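Local coordinates for putative type III secretion protein YscO (Vibrio parahaemolyticus, PDB 4MH6), which is of unproven function but probably serves the type III secretion machinery as a long coiled-coil protein, at residues Q45-R50 against K129-E134; A66-W71 against R104-E109; E77-K82 against R97-L102. One frame throughout, in Å; residues are numbered along the deposited sequence.

Contact 1 (Q45-R50 against K129-E134). With PO4 (phosphate ion), chain C.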
loop_
_atom_site.group_PDB
_atom_site.type_symbol
_atom_site.label_atom_id
_atom_site.label_comp_id
_atom_site.label_asym_id
_atom_site.label_seq_id
_atom_site.Cartn_x
_atom_site.Cartn_y
_atom_site.Cartn_z
ATOM N N GLN A 45 -4.233 -1.908 5.114
ATOM C CA GLN A 45 -5.537 -1.442 4.690
ATOM C C GLN A 45 -5.465 -0.075 3.997
ATOM O O GLN A 45 -6.059 0.143 2.932
ATOM C CB GLN A 45 -6.448 -1.392 5.889
ATOM C CG GLN A 45 -6.626 -2.765 6.498
ATOM C CD GLN A 45 -7.478 -2.766 7.737
ATOM O OE1 GLN A 45 -8.261 -1.841 7.984
ATOM N NE2 GLN A 45 -7.344 -3.810 8.522
ATOM N N ARG A 46 -4.727 0.847 4.589
ATOM C CA ARG A 46 -4.600 2.156 4.000
ATOM C C ARG A 46 -3.920 2.036 2.670
ATOM O O ARG A 46 -4.230 2.800 1.754
ATOM C CB ARG A 46 -3.798 3.103 4.895
ATOM C CG ARG A 46 -4.524 3.531 6.156
ATOM C CD ARG A 46 -3.789 4.653 6.857
ATOM N NE ARG A 46 -2.521 4.192 7.400
ATOM C CZ ARG A 46 -2.418 3.623 8.604
ATOM N NH1 ARG A 46 -3.523 3.444 9.369
ATOM N NH2 ARG A 46 -1.227 3.219 9.051
ATOM N N GLN A 47 -2.978 1.091 2.568
ATOM C CA GLN A 47 -2.227 0.922 1.326
ATOM C C GLN A 47 -3.097 0.321 0.234
ATOM O O GLN A 47 -2.889 0.585 -0.943
ATOM C CB GLN A 47 -0.968 0.078 1.534
ATOM C CG GLN A 47 -0.076 0.025 0.293
ATOM C CD GLN A 47 0.386 1.388 -0.137
ATOM O OE1 GLN A 47 0.562 2.267 0.686
ATOM N NE2 GLN A 47 0.610 1.565 -1.421
ATOM N N GLU A 48 -4.053 -0.509 0.631
ATOM C CA GLU A 48 -4.993 -1.070 -0.318
ATOM C C GLU A 48 -5.853 0.087 -0.841
ATOM O O GLU A 48 -6.260 0.076 -2.002
ATOM C CB GLU A 48 -5.822 -2.169 0.331
ATOM C CG GLU A 48 -4.976 -3.410 0.572
ATOM C CD GLU A 48 -5.553 -4.409 1.573
ATOM O OE1 GLU A 48 -6.286 -3.968 2.487
ATOM O OE2 GLU A 48 -5.220 -5.629 1.481
ATOM N N TYR A 49 -6.095 1.100 -0.003
ATOM C CA TYR A 49 -6.884 2.246 -0.442
ATOM C C TYR A 49 -6.105 3.031 -1.522
ATOM O O TYR A 49 -6.652 3.415 -2.566
ATOM C CB TYR A 49 -7.258 3.161 0.745
ATOM C CG TYR A 49 -8.056 4.359 0.298
ATOM C CD1 TYR A 49 -7.421 5.541 -0.088
ATOM C CD2 TYR A 49 -9.432 4.304 0.206
ATOM C CE1 TYR A 49 -8.139 6.627 -0.543
ATOM C CE2 TYR A 49 -10.158 5.391 -0.229
ATOM C CZ TYR A 49 -9.501 6.542 -0.608
ATOM O OH TYR A 49 -10.222 7.627 -1.043
ATOM N N ARG A 50 -4.830 3.275 -1.237
ATOM C CA ARG A 50 -3.965 3.985 -2.165
ATOM C C ARG A 50 -3.918 3.262 -3.514
ATOM O O ARG A 50 -4.007 3.911 -4.552
ATOM C CB ARG A 50 -2.548 4.226 -1.561
ATOM C CG ARG A 50 -2.497 5.446 -0.643
ATOM C CD ARG A 50 -1.108 5.855 -0.170
ATOM N NE ARG A 50 -0.760 5.075 0.988
ATOM C CZ ARG A 50 -0.776 5.497 2.253
ATOM N NH1 ARG A 50 -1.024 6.753 2.576
ATOM N NH2 ARG A 50 -0.480 4.630 3.211
ATOM N N LYS A 129 2.922 -4.810 -1.183
ATOM C CA LYS A 129 3.622 -6.077 -0.996
ATOM C C LYS A 129 4.572 -6.009 0.206
ATOM O O LYS A 129 4.596 -6.939 1.021
ATOM C CB LYS A 129 4.349 -6.471 -2.285
ATOM C CG LYS A 129 4.809 -7.893 -2.280
ATOM C CD LYS A 129 5.413 -8.355 -3.596
ATOM C CE LYS A 129 6.029 -9.774 -3.399
ATOM N NZ LYS A 129 6.695 -10.295 -4.651
ATOM N N GLN A 130 5.310 -4.901 0.346
ATOM C CA GLN A 130 6.228 -4.731 1.493
ATOM C C GLN A 130 5.456 -4.635 2.808
ATOM O O GLN A 130 5.877 -5.187 3.819
ATOM C CB GLN A 130 7.092 -3.491 1.348
ATOM C CG GLN A 130 7.716 -3.360 -0.030
ATOM C CD GLN A 130 8.827 -2.325 -0.092
ATOM O OE1 GLN A 130 9.561 -2.133 0.879
ATOM N NE2 GLN A 130 8.988 -1.691 -1.251
ATOM N N LYS A 131 4.352 -3.892 2.787
ATOM C CA LYS A 131 3.469 -3.749 3.945
ATOM C C LYS A 131 2.928 -5.097 4.397
ATOM O O LYS A 131 2.814 -5.365 5.594
ATOM C CB LYS A 131 2.301 -2.827 3.609
ATOM C CG LYS A 131 2.434 -1.362 3.980
ATOM C CD LYS A 131 3.734 -0.727 3.595
ATOM C CE LYS A 131 3.774 0.731 4.102
ATOM N NZ LYS A 131 2.765 1.620 3.396
ATOM N N GLN A 132 2.594 -5.942 3.436
ATOM C CA GLN A 132 2.094 -7.281 3.745
ATOM C C GLN A 132 3.191 -8.120 4.359
ATOM O O GLN A 132 2.945 -8.933 5.211
ATOM C CB GLN A 132 1.592 -7.952 2.476
ATOM C CG GLN A 132 0.365 -7.272 1.940
ATOM C CD GLN A 132 -0.001 -7.737 0.572
ATOM O OE1 GLN A 132 0.870 -8.153 -0.203
ATOM N NE2 GLN A 132 -1.285 -7.643 0.236
ATOM N N GLN A 133 4.411 -7.926 3.883
ATOM C CA GLN A 133 5.527 -8.652 4.422
ATOM C C GLN A 133 5.749 -8.243 5.887
ATOM O O GLN A 133 5.999 -9.093 6.737
ATOM C CB GLN A 133 6.771 -8.450 3.547
ATOM C CG GLN A 133 6.702 -9.225 2.240
ATOM C CD GLN A 133 7.858 -8.938 1.259
ATOM O OE1 GLN A 133 8.455 -7.847 1.249
ATOM N NE2 GLN A 133 8.142 -9.913 0.392
ATOM N N GLU A 134 5.634 -6.951 6.172
ATOM C CA GLU A 134 5.803 -6.442 7.520
ATOM C C GLU A 134 4.674 -6.908 8.437
ATOM O O GLU A 134 4.895 -7.238 9.594
ATOM C CB GLU A 134 5.874 -4.930 7.488
ATOM C CG GLU A 134 7.149 -4.423 6.861
ATOM C CD GLU A 134 7.150 -2.923 6.647
ATOM O OE1 GLU A 134 6.100 -2.274 6.886
ATOM O OE2 GLU A 134 8.196 -2.391 6.204
HETATM P P PO4 C . -3.497 -9.570 -1.948
HETATM O O1 PO4 C . -2.918 -8.152 -2.035
HETATM O O2 PO4 C . -4.931 -9.468 -2.387
HETATM O O3 PO4 C . -2.737 -10.509 -2.885
HETATM O O4 PO4 C . -3.488 -10.145 -0.529
HETATM O O HOH W 1 -3.739 -7.619 2.108
#

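Contact 2 (A66-W71 against R104-E109)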
loop_
_atom_site.group_PDB
_atom_site.type_symbol
_atom_site.label_atom_id
_atom_site.label_comp_id
_atom_site.label_asym_id
_atom_site.label_seq_id
_atom_site.Cartn_x
_atom_site.Cartn_y
_atom_site.Cartn_z
ATOM N N ALA A 66 -8.032 8.022 -24.919
ATOM C CA ALA A 66 -8.872 7.334 -25.898
ATOM C C ALA A 66 -9.756 8.362 -26.580
ATOM O O ALA A 66 -9.771 8.460 -27.808
ATOM C CB ALA A 66 -9.692 6.272 -25.233
ATOM N N ASP A 67 -10.448 9.160 -25.770
ATOM C CA ASP A 67 -11.329 10.199 -26.267
ATOM C C ASP A 67 -10.634 11.252 -27.089
ATOM O O ASP A 67 -11.084 11.598 -28.190
ATOM C CB ASP A 67 -11.987 10.923 -25.105
ATOM C CG ASP A 67 -13.019 10.078 -24.409
ATOM O OD1 ASP A 67 -13.276 8.949 -24.892
ATOM O OD2 ASP A 67 -13.593 10.555 -23.393
ATOM N N TYR A 68 -9.550 11.777 -26.539
ATOM C CA TYR A 68 -8.816 12.832 -27.196
ATOM C C TYR A 68 -8.274 12.380 -28.536
ATOM O O TYR A 68 -8.370 13.090 -29.534
ATOM C CB TYR A 68 -7.662 13.302 -26.310
ATOM C CG TYR A 68 -7.031 14.563 -26.821
ATOM C CD1 TYR A 68 -7.563 15.792 -26.484
ATOM C CD2 TYR A 68 -5.906 14.527 -27.659
ATOM C CE1 TYR A 68 -6.999 16.961 -26.950
ATOM C CE2 TYR A 68 -5.320 15.698 -28.130
ATOM C CZ TYR A 68 -5.876 16.910 -27.770
ATOM O OH TYR A 68 -5.344 18.092 -28.208
ATOM N N HIS A 69 -7.705 11.191 -28.538
ATOM C CA HIS A 69 -7.101 10.615 -29.724
ATOM C C HIS A 69 -8.001 10.688 -30.963
ATOM O O HIS A 69 -7.540 11.000 -32.074
ATOM C CB HIS A 69 -6.738 9.166 -29.427
ATOM C CG HIS A 69 -6.143 8.460 -30.589
ATOM N ND1 HIS A 69 -4.852 8.694 -31.013
ATOM C CD2 HIS A 69 -6.659 7.534 -31.431
ATOM C CE1 HIS A 69 -4.593 7.930 -32.059
ATOM N NE2 HIS A 69 -5.673 7.220 -32.336
ATOM N N VAL A 70 -9.286 10.400 -30.754
ATOM C CA VAL A 70 -10.280 10.417 -31.821
ATOM C C VAL A 70 -10.465 11.834 -32.365
ATOM O O VAL A 70 -10.490 12.044 -33.573
ATOM C CB VAL A 70 -11.638 9.865 -31.322
ATOM C CG1 VAL A 70 -12.650 9.858 -32.445
ATOM C CG2 VAL A 70 -11.477 8.453 -30.800
ATOM N N TRP A 71 -10.616 12.803 -31.476
ATOM C CA TRP A 71 -10.766 14.176 -31.918
ATOM C C TRP A 71 -9.483 14.631 -32.594
ATOM O O TRP A 71 -9.529 15.253 -33.655
ATOM C CB TRP A 71 -11.082 15.129 -30.763
ATOM C CG TRP A 71 -12.450 15.026 -30.275
ATOM C CD1 TRP A 71 -12.911 14.203 -29.275
ATOM C CD2 TRP A 71 -13.590 15.769 -30.738
ATOM N NE1 TRP A 71 -14.265 14.395 -29.088
ATOM C CE2 TRP A 71 -14.709 15.349 -29.965
ATOM C CE3 TRP A 71 -13.774 16.759 -31.707
ATOM C CZ2 TRP A 71 -15.987 15.878 -30.141
ATOM C CZ3 TRP A 71 -15.066 17.281 -31.892
ATOM C CH2 TRP A 71 -16.153 16.829 -31.115
ATOM N N ARG A 104 -1.154 17.539 -31.052
ATOM C CA ARG A 104 -0.348 16.363 -30.794
ATOM C C ARG A 104 0.400 16.421 -29.458
ATOM O O ARG A 104 0.603 15.385 -28.817
ATOM C CB ARG A 104 0.646 16.172 -31.920
ATOM C CG ARG A 104 0.008 15.752 -33.207
ATOM C CD ARG A 104 1.021 15.847 -34.298
ATOM N NE ARG A 104 0.526 15.351 -35.569
ATOM C CZ ARG A 104 1.220 15.389 -36.702
ATOM N NH1 ARG A 104 2.430 15.924 -36.719
ATOM N NH2 ARG A 104 0.695 14.902 -37.823
ATOM N N GLU A 105 0.842 17.610 -29.061
ATOM C CA GLU A 105 1.540 17.755 -27.788
ATOM C C GLU A 105 0.605 17.418 -26.648
ATOM O O GLU A 105 1.008 16.836 -25.649
ATOM C CB GLU A 105 2.046 19.183 -27.563
ATOM C CG GLU A 105 3.221 19.610 -28.425
ATOM C CD GLU A 105 3.722 21.007 -28.078
ATOM O OE1 GLU A 105 3.306 21.562 -27.031
ATOM O OE2 GLU A 105 4.545 21.559 -28.845
ATOM N N ARG A 106 -0.646 17.825 -26.797
ATOM C CA ARG A 106 -1.646 17.595 -25.780
ATOM C C ARG A 106 -1.899 16.109 -25.631
ATOM O O ARG A 106 -2.104 15.619 -24.541
ATOM C CB ARG A 106 -2.910 18.350 -26.149
ATOM C CG ARG A 106 -4.077 18.159 -25.221
ATOM C CD ARG A 106 -3.709 18.413 -23.775
ATOM N NE ARG A 106 -4.908 18.337 -22.955
ATOM C CZ ARG A 106 -4.919 18.259 -21.627
ATOM N NH1 ARG A 106 -6.090 18.187 -20.997
ATOM N NH2 ARG A 106 -3.779 18.224 -20.929
ATOM N N GLU A 107 -1.859 15.385 -26.736
ATOM C CA GLU A 107 -2.066 13.956 -26.682
ATOM C C GLU A 107 -0.855 13.338 -26.038
ATOM O O GLU A 107 -0.982 12.419 -25.249
ATOM C CB GLU A 107 -2.334 13.364 -28.074
ATOM C CG GLU A 107 -2.479 11.850 -28.062
ATOM C CD GLU A 107 -3.133 11.299 -29.309
ATOM O OE1 GLU A 107 -2.796 10.180 -29.741
ATOM O OE2 GLU A 107 -3.991 11.987 -29.878
ATOM N N ALA A 108 0.321 13.858 -26.360
ATOM C CA ALA A 108 1.557 13.342 -25.783
ATOM C C ALA A 108 1.511 13.496 -24.271
ATOM O O ALA A 108 1.899 12.592 -23.554
ATOM C CB ALA A 108 2.761 14.064 -26.361
ATOM N N GLU A 109 1.023 14.649 -23.812
ATOM C CA GLU A 109 0.874 14.938 -22.378
ATOM C C GLU A 109 -0.083 13.944 -21.724
ATOM O O GLU A 109 0.180 13.450 -20.627
ATOM C CB GLU A 109 0.363 16.369 -22.144
ATOM C CG GLU A 109 1.382 17.469 -22.431
ATOM C CD GLU A 109 0.787 18.869 -22.307
ATOM O OE1 GLU A 109 -0.461 18.973 -22.223
ATOM O OE2 GLU A 109 1.557 19.868 -22.304
#

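Contact 3 (E77-K82 against R97-L102)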
loop_
_atom_site.group_PDB
_atom_site.type_symbol
_atom_site.label_atom_id
_atom_site.label_comp_id
_atom_site.label_asym_id
_atom_site.label_seq_id
_atom_site.Cartn_x
_atom_site.Cartn_y
_atom_site.Cartn_z
ATOM N N GLU A 77 -6.790 15.948 -39.563
ATOM C CA GLU A 77 -7.181 15.737 -40.954
ATOM C C GLU A 77 -7.937 16.938 -41.531
ATOM O O GLU A 77 -7.836 17.244 -42.721
ATOM C CB GLU A 77 -8.017 14.476 -41.079
ATOM C CG GLU A 77 -7.230 13.218 -40.733
ATOM C CD GLU A 77 -8.065 11.953 -40.780
ATOM O OE1 GLU A 77 -7.564 10.905 -40.320
ATOM O OE2 GLU A 77 -9.220 12.010 -41.270
ATOM N N ARG A 78 -8.717 17.599 -40.689
ATOM C CA ARG A 78 -9.445 18.792 -41.095
ATOM C C ARG A 78 -8.475 19.884 -41.515
ATOM O O ARG A 78 -8.682 20.585 -42.501
ATOM C CB ARG A 78 -10.312 19.261 -39.936
ATOM C CG ARG A 78 -11.561 18.410 -39.780
ATOM C CD ARG A 78 -12.200 18.561 -38.421
ATOM N NE ARG A 78 -12.398 19.958 -38.045
ATOM C CZ ARG A 78 -13.430 20.701 -38.408
ATOM N NH1 ARG A 78 -14.382 20.211 -39.187
ATOM N NH2 ARG A 78 -13.502 21.944 -37.985
ATOM N N ARG A 79 -7.390 20.000 -40.773
ATOM C CA ARG A 79 -6.397 21.009 -41.052
ATOM C C ARG A 79 -5.542 20.684 -42.261
ATOM O O ARG A 79 -5.122 21.588 -42.977
ATOM C CB ARG A 79 -5.577 21.272 -39.801
ATOM C CG ARG A 79 -6.407 22.027 -38.789
ATOM C CD ARG A 79 -5.721 22.096 -37.450
ATOM N NE ARG A 79 -6.497 22.908 -36.510
ATOM C CZ ARG A 79 -7.600 22.496 -35.894
ATOM N NH1 ARG A 79 -8.108 21.285 -36.136
ATOM N NH2 ARG A 79 -8.218 23.310 -35.056
ATOM N N PHE A 80 -5.263 19.411 -42.495
ATOM C CA PHE A 80 -4.509 19.079 -43.683
ATOM C C PHE A 80 -5.376 19.325 -44.926
ATOM O O PHE A 80 -4.881 19.753 -45.964
ATOM C CB PHE A 80 -4.049 17.631 -43.673
ATOM C CG PHE A 80 -2.944 17.340 -42.703
ATOM C CD1 PHE A 80 -1.731 18.014 -42.791
ATOM C CD2 PHE A 80 -3.066 16.307 -41.771
ATOM C CE1 PHE A 80 -0.697 17.721 -41.921
ATOM C CE2 PHE A 80 -2.025 16.010 -40.911
ATOM C CZ PHE A 80 -0.844 16.717 -40.982
ATOM N N ALA A 81 -6.670 19.033 -44.799
ATOM C CA ALA A 81 -7.640 19.192 -45.880
ATOM C C ALA A 81 -7.808 20.663 -46.233
ATOM O O ALA A 81 -7.760 21.036 -47.402
ATOM C CB ALA A 81 -8.981 18.583 -45.482
ATOM N N LYS A 82 -7.999 21.502 -45.222
ATOM C CA LYS A 82 -8.148 22.933 -45.462
ATOM C C LYS A 82 -6.936 23.420 -46.238
ATOM O O LYS A 82 -7.070 24.053 -47.278
ATOM C CB LYS A 82 -8.282 23.696 -44.142
ATOM C CG LYS A 82 -8.539 25.178 -44.315
ATOM C CD LYS A 82 -8.825 25.829 -42.980
ATOM C CE LYS A 82 -9.049 27.324 -43.128
ATOM N NZ LYS A 82 -9.275 27.982 -41.808
ATOM N N ARG A 97 -0.080 24.207 -39.229
ATOM C CA ARG A 97 0.906 23.226 -38.785
ATOM C C ARG A 97 1.206 23.366 -37.289
ATOM O O ARG A 97 1.537 22.381 -36.625
ATOM C CB ARG A 97 2.215 23.323 -39.560
ATOM C CG ARG A 97 2.168 22.936 -41.029
ATOM C CD ARG A 97 3.591 22.691 -41.491
ATOM N NE ARG A 97 3.712 22.480 -42.926
ATOM C CZ ARG A 97 4.010 23.431 -43.815
ATOM N NH1 ARG A 97 4.109 23.121 -45.104
ATOM N NH2 ARG A 97 4.221 24.690 -43.429
ATOM N N GLN A 98 1.123 24.580 -36.757
ATOM C CA GLN A 98 1.359 24.736 -35.337
ATOM C C GLN A 98 0.162 24.219 -34.551
ATOM O O GLN A 98 0.312 23.673 -33.458
ATOM C CB GLN A 98 1.659 26.179 -34.933
ATOM C CG GLN A 98 1.932 26.232 -33.439
ATOM C CD GLN A 98 2.553 27.507 -32.940
ATOM O OE1 GLN A 98 3.028 27.549 -31.798
ATOM N NE2 GLN A 98 2.571 28.550 -33.772
ATOM N N GLU A 99 -1.033 24.423 -35.092
ATOM C CA GLU A 99 -2.236 23.946 -34.420
ATOM C C GLU A 99 -2.172 22.438 -34.288
ATOM O O GLU A 99 -2.533 21.898 -33.252
ATOM C CB GLU A 99 -3.497 24.385 -35.150
ATOM C CG GLU A 99 -3.822 25.841 -34.917
ATOM C CD GLU A 99 -5.045 26.304 -35.681
ATOM O OE1 GLU A 99 -5.453 25.612 -36.636
ATOM O OE2 GLU A 99 -5.593 27.374 -35.337
ATOM N N ILE A 100 -1.669 21.784 -35.329
ATOM C CA ILE A 100 -1.512 20.343 -35.343
ATOM C C ILE A 100 -0.515 19.926 -34.264
ATOM O O ILE A 100 -0.762 18.995 -33.486
ATOM C CB ILE A 100 -1.034 19.851 -36.718
ATOM C CG1 ILE A 100 -2.188 19.916 -37.703
ATOM C CG2 ILE A 100 -0.582 18.403 -36.648
ATOM C CD1 ILE A 100 -1.806 19.588 -39.130
ATOM N N ALA A 101 0.603 20.626 -34.228
ATOM C CA ALA A 101 1.631 20.353 -33.254
ATOM C C ALA A 101 1.034 20.439 -31.858
ATOM O O ALA A 101 1.213 19.532 -31.052
ATOM C CB ALA A 101 2.776 21.349 -33.411
ATOM N N LEU A 102 0.299 21.510 -31.580
ATOM C CA LEU A 102 -0.291 21.688 -30.255
ATOM C C LEU A 102 -1.277 20.576 -29.908
ATOM O O LEU A 102 -1.341 20.118 -28.767
ATOM C CB LEU A 102 -0.937 23.076 -30.135
ATOM C CG LEU A 102 0.084 24.226 -30.083
ATOM C CD1 LEU A 102 -0.551 25.584 -30.333
ATOM C CD2 LEU A 102 0.857 24.231 -28.762
#

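Contact 1 (Q45-R50 against K129-E134)
K131 reaches from helix 90-167 toward Q47 of helix 18-84, and the two side chains cross at about a right angle. Their closest atoms are K131 NZ and Q47 OE1, 3.6 Å apart, too long to count as a hydrogen bond. The lysine chain is not stretched straight. It bends at its second torsion (47°) and again at its last, which brings the ammonium obliquely up to the oxygen end of the glutamine amide.

Q47 has its CG anti to the backbone N (chi1 -173°) and bends at the next bond. Both ends of its amide are used. OE1 accepts a nearly straight bond from R50 NE, one turn on in the same helix, at 3.1 Å. The oxygen lies at the edge of the guanidinium, close to its plane, while the NE donor stands above the amide carbonyl plane. NE2 is hydrogen-bonded to E124 of helix 90-167. These two bonds would limit rotation of the buried amide. K131 NZ also comes within 4.4 Å of R50 NH2. Both groups should be cationic, so this approach is probably unfavourable, softened by the oxygen of Q47 near both.

Beside this pair, E48 and Q132 meet through a water. It donates to E48 OE2 at 2.6 Å and accepts from Q132 NE2. The same NE2 donates to O1 of a phosphate, probably from the crystallisation liquor, at 2.8 Å.

The contact joins the two long helices near the middle of the chain, within the predicted coiled coil. L127 and L128 of helix 90-167 extend it, touching Q47, and L128 also touches E48.

Contact 2 (A66-W71 against R104-E109)
This is a mixed aromatic and polar contact between the two arms of an antiparallel helical hairpin, well out from the centre of the chain toward the turn. The short segments run at 164° to each other, with their axes 10.0 Å apart at the closest. Y68 and H69 of helix 18-84 meet R106 and E107 of helix 90-167.

H69 ND1 donates to E107 OE1 at 2.8 Å. The bond is nearly straight (167°). The oxygen lies in the plane of the imidazole ring and is met on its syn side, somewhat out of the carboxylate plane. E107 has its CG anti to the backbone N (chi1 177°) and is extended beyond it, which carries the carboxylate across to the histidine.

The Y68 ring packs against the aliphatic start of R106 and the CB of E107. Its CZ is 3.4 Å from R106 CG, and its CD2 is 3.8 Å from E107 CB. The ring stands almost perpendicular to the E107 carboxylate. Its hydroxyl is hydrogen-bonded to the backbone O of L103.

The buried E107 carboxylate also pairs through OE2 with R72 and through OE1 with K111. E107 thus ties helix 18-84, through R72, to helix 90-167, which carries K111.

Contact 3 (E77-K82 against R97-L102)
An interhelical salt bridge and a CH-pi contact join the arms of the antiparallel helical hairpin, a predicted coiled coil, close to its turn. The segments run at 170° to each other, with axes 9.9 Å apart.

R79 of helix 18-84 points across to E99 of helix 90-167. Its chain is extended from CG to NE, and NE donates to E99 OE1 at 2.9 Å with an N-H...O angle of 159°. The oxygen lies at the guanidinium edge, near its plane. The donor comes from above the carboxylate plane, and the two flat groups are strongly tilted against each other. R79 NH1 has a second charged partner in E75, on its own helix.

Beside the bridge, I100 sends its CD1 over one face of the F80 ring, 3.7 Å from the ring centroid and offset toward the rim. The F80 ring swings in from a CB that does not point at the other helix. CD1 also lies 4.2 Å from R79 CB, so I100 packs against both residues.

The chemistry is split between charge and apolar packing. R79 is shared by two carboxylates, E99 and E75, which should favour its charged form. I100, itself buried, packs with CD1 on the F80 ring and beside the aliphatic part of R79.

All three contacts join the same two helices, 18-84 and 90-167, which form one long antiparallel hairpin. They are nested along the chain: contact 3 lies inside the loop closed by contact 2, and contact 2 inside that closed by contact 1. Contact 1 is near the middle of the chain, and contact 3 lies toward the turn between the helices. The centres of contacts 1 and 2 are about 34 Å apart, and those of contacts 1 and 3 about 47 Å. The centres of contacts 2 and 3 are only about 14 Å apart, and the two touch where R104 packs on F80. Pairing thus recurs along a rod-like chain.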